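Local coordinates for RabGDI protein (Plasmodium falciparum 3D7, PDB 3P1W) that probably acts as a Rab GDP-dissociation inhibitor, keeping Rab GTPases in their GDP-bound form during vesicle transport, at residues 319-324 against 415-420. Numbering follows the deposited sequence.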
ATOM      1  N   LYS A 319      17.959   6.473  15.263  1.00 27.95           N
ATOM      2  CA  LYS A 319      17.305   5.286  14.703  1.00 26.56           C
ATOM      3  C   LYS A 319      16.332   5.655  13.600  1.00 25.01           C
ATOM      4  O   LYS A 319      16.270   4.970  12.585  1.00 24.28           O
ATOM      5  CB  LYS A 319      16.530   4.516  15.762  1.00 26.26           C
ATOM      6  CG  LYS A 319      17.381   3.808  16.822  1.00 25.23           C
ATOM      7  CD  LYS A 319      18.478   2.935  16.222  1.00 25.64           C
ATOM      8  CE  LYS A 319      17.957   1.759  15.424  1.00 24.38           C
ATOM      9  NZ  LYS A 319      19.046   0.948  14.823  1.00 25.11           N
ATOM     10  N   ILE A 320      15.580   6.723  13.812  1.00 24.21           N
ATOM     11  CA  ILE A 320      14.579   7.156  12.837  1.00 23.91           C
ATOM     12  C   ILE A 320      14.656   8.650  12.597  1.00 24.34           C
ATOM     13  O   ILE A 320      15.132   9.417  13.446  1.00 23.72           O
ATOM     14  CB  ILE A 320      13.140   6.790  13.269  1.00 22.38           C
ATOM     15  CG1 ILE A 320      12.835   7.339  14.664  1.00 24.87           C
ATOM     16  CG2 ILE A 320      12.949   5.266  13.218  1.00 22.55           C
ATOM     17  CD1 ILE A 320      11.495   6.905  15.209  1.00 24.58           C
ATOM     18  N   LYS A 321      14.165   9.044  11.429  1.00 23.76           N
ATOM     19  CA  LYS A 321      14.116  10.433  11.023  1.00 25.27           C
ATOM     20  C   LYS A 321      12.696  10.688  10.542  1.00 23.22           C
ATOM     21  O   LYS A 321      12.189   9.916   9.755  1.00 22.23           O
ATOM     22  CB  LYS A 321      15.096  10.605   9.886  1.00 26.83           C
ATOM     23  CG  LYS A 321      15.079  11.906   9.097  1.00 33.18           C
ATOM     24  CD  LYS A 321      16.288  11.931   8.134  1.00 37.91           C
ATOM     25  CE  LYS A 321      16.185  10.866   7.000  1.00 40.53           C
ATOM     26  NZ  LYS A 321      17.507  10.636   6.295  1.00 44.53           N
ATOM     27  N   LYS A 322      12.066  11.750  11.033  1.00 23.74           N
ATOM     28  CA  LYS A 322      10.759  12.160  10.559  1.00 23.15           C
ATOM     29  C   LYS A 322      10.906  12.876   9.210  1.00 23.92           C
ATOM     30  O   LYS A 322      11.713  13.821   9.063  1.00 23.90           O
ATOM     31  CB  LYS A 322      10.060  13.028  11.611  1.00 23.76           C
ATOM     32  CG  LYS A 322       8.674  13.546  11.209  1.00 25.64           C
ATOM     33  CD  LYS A 322       8.031  14.400  12.313  1.00 30.40           C
ATOM     34  CE  LYS A 322       6.915  15.332  11.766  1.00 34.30           C
ATOM     35  NZ  LYS A 322       5.899  15.791  12.838  1.00 34.36           N
ATOM     36  N   ILE A 323      10.154  12.421   8.209  1.00 22.85           N
ATOM     37  CA  ILE A 323      10.213  13.031   6.870  1.00 24.18           C
ATOM     38  C   ILE A 323       8.961  13.798   6.478  1.00 23.88           C
ATOM     39  O   ILE A 323       8.907  14.369   5.370  1.00 23.43           O
ATOM     40  CB  ILE A 323      10.524  12.001   5.753  1.00 24.97           C
ATOM     41  CG1 ILE A 323       9.439  10.907   5.629  1.00 23.96           C
ATOM     42  CG2 ILE A 323      11.896  11.406   5.963  1.00 26.46           C
ATOM     43  CD1 ILE A 323       9.596  10.001   4.376  1.00 26.63           C
ATOM     44  N   GLY A 324       7.957  13.794   7.358  1.00 22.14           N
ATOM     45  CA  GLY A 324       6.669  14.406   7.050  1.00 22.33           C
ATOM     46  C   GLY A 324       5.527  13.785   7.837  1.00 20.44           C
ATOM     47  O   GLY A 324       5.745  13.178   8.901  1.00 20.43           O
ATOM     48  N   LEU A 415       5.467  10.452   9.654  1.00 17.76           N
ATOM     49  CA  LEU A 415       6.162   9.519   8.773  1.00 18.31           C
ATOM     50  C   LEU A 415       7.631   9.480   9.138  1.00 19.10           C
ATOM     51  O   LEU A 415       8.319  10.519   9.090  1.00 19.78           O
ATOM     52  CB  LEU A 415       6.047   9.948   7.304  1.00 18.07           C
ATOM     53  CG  LEU A 415       4.653   9.941   6.677  1.00 19.12           C
ATOM     54  CD1 LEU A 415       4.658  10.602   5.278  1.00 17.40           C
ATOM     55  CD2 LEU A 415       4.098   8.497   6.626  1.00 18.96           C
ATOM     56  N   TYR A 416       8.086   8.278   9.526  1.00 18.98           N
ATOM     57  CA  TYR A 416       9.472   7.995   9.812  1.00 18.32           C
ATOM     58  C   TYR A 416      10.088   7.061   8.792  1.00 19.91           C
ATOM     59  O   TYR A 416       9.419   6.180   8.216  1.00 19.05           O
ATOM     60  CB  TYR A 416       9.620   7.331  11.174  1.00 18.43           C
ATOM     61  CG  TYR A 416       9.232   8.223  12.293  1.00 18.65           C
ATOM     62  CD1 TYR A 416      10.095   9.237  12.728  1.00 21.64           C
ATOM     63  CD2 TYR A 416       8.010   8.067  12.942  1.00 19.13           C
ATOM     64  CE1 TYR A 416       9.751  10.059  13.802  1.00 22.99           C
ATOM     65  CE2 TYR A 416       7.640   8.915  13.985  1.00 21.15           C
ATOM     66  CZ  TYR A 416       8.529   9.897  14.416  1.00 22.98           C
ATOM     67  OH  TYR A 416       8.188  10.734  15.473  1.00 25.84           O
ATOM     68  N   VAL A 417      11.367   7.286   8.565  1.00 19.80           N
ATOM     69  CA  VAL A 417      12.210   6.326   7.904  1.00 20.95           C
ATOM     70  C   VAL A 417      13.382   5.999   8.813  1.00 22.27           C
ATOM     71  O   VAL A 417      13.690   6.736   9.734  1.00 20.90           O
ATOM     72  CB  VAL A 417      12.712   6.840   6.532  1.00 21.45           C
ATOM     73  CG1 VAL A 417      11.519   7.120   5.547  1.00 21.14           C
ATOM     74  CG2 VAL A 417      13.631   8.072   6.669  1.00 22.86           C
ATOM     75  N   SER A 418      14.041   4.893   8.539  1.00 24.07           N
ATOM     76  CA  SER A 418      15.187   4.488   9.326  1.00 26.59           C
ATOM     77  C   SER A 418      16.384   5.333   8.907  1.00 27.60           C
ATOM     78  O   SER A 418      16.451   5.778   7.780  1.00 27.47           O
ATOM     79  CB  SER A 418      15.458   3.015   9.087  1.00 27.22           C
ATOM     80  OG  SER A 418      15.852   2.826   7.738  1.00 34.36           O
ATOM     81  N   THR A 419      17.327   5.579   9.811  1.00 29.07           N
ATOM     82  CA  THR A 419      18.506   6.400   9.475  1.00 30.80           C
ATOM     83  C   THR A 419      19.636   5.628   8.771  1.00 33.07           C
ATOM     84  O   THR A 419      20.561   6.241   8.256  1.00 33.82           O
ATOM     85  CB  THR A 419      19.094   7.058  10.713  1.00 31.66           C
ATOM     86  OG1 THR A 419      19.321   6.061  11.700  1.00 30.96           O
ATOM     87  CG2 THR A 419      18.150   8.124  11.261  1.00 31.05           C
ATOM     88  N   SER A 420      19.587   4.300   8.761  1.00 34.19           N
ATOM     89  CA  SER A 420      20.496   3.531   7.904  1.00 36.61           C
ATOM     90  C   SER A 420      19.890   2.186   7.509  1.00 36.15           C
ATOM     91  O   SER A 420      19.050   1.636   8.221  1.00 36.22           O
ATOM     92  CB  SER A 420      21.860   3.328   8.561  1.00 38.89           C
ATOM     93  OG  SER A 420      21.804   2.317   9.549  1.00 40.80           O
TER
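Ile-320 and Tyr-416 meet where strands 320-333 and 405-418 pair antiparallel: the CD1 methyl of Ile-320 lies over one face of the Tyr-416 ring, 3.9 Å from its centroid and offset toward the rim, nearest CD1 of Tyr-416, a CH-pi contact. A chi1 of 55° sets CG1 of Ile-320 between the backbone N and carbonyl carbon; CD1 lies beyond it, over the ring. On the face shared by Tyr-416 and Lys-322, CB of Lys-322 abuts CE1 of Tyr-416, and the extended lysine runs on to a salt bridge with Asp-414. Met-314 touches both Ile-320 and Tyr-416.

On the other face Val-417 fills the angle between Lys-321 and Ile-323. Its CG1 meets CD1 of Ile-323 at 3.7 Å, while CG2 of Val-417 touches both CG2 of Ile-323 and CE of Lys-321, whose chain lies alongside the valine and bends at chi3 (67°). Leu-415 lies against side-chainless Gly-324, its CB also 3.9 Å from CG1 of Ile-323.

Backbone bonds fix this register: Lys-321 and Val-417 exchange a reciprocal N-H to O pair, while Leu-415 faces two residues, Ile-323 and Gly-324. Such packing is characteristic of a twisted antiparallel beta ladder, here within the mixed sheet of a Rab GDI fold.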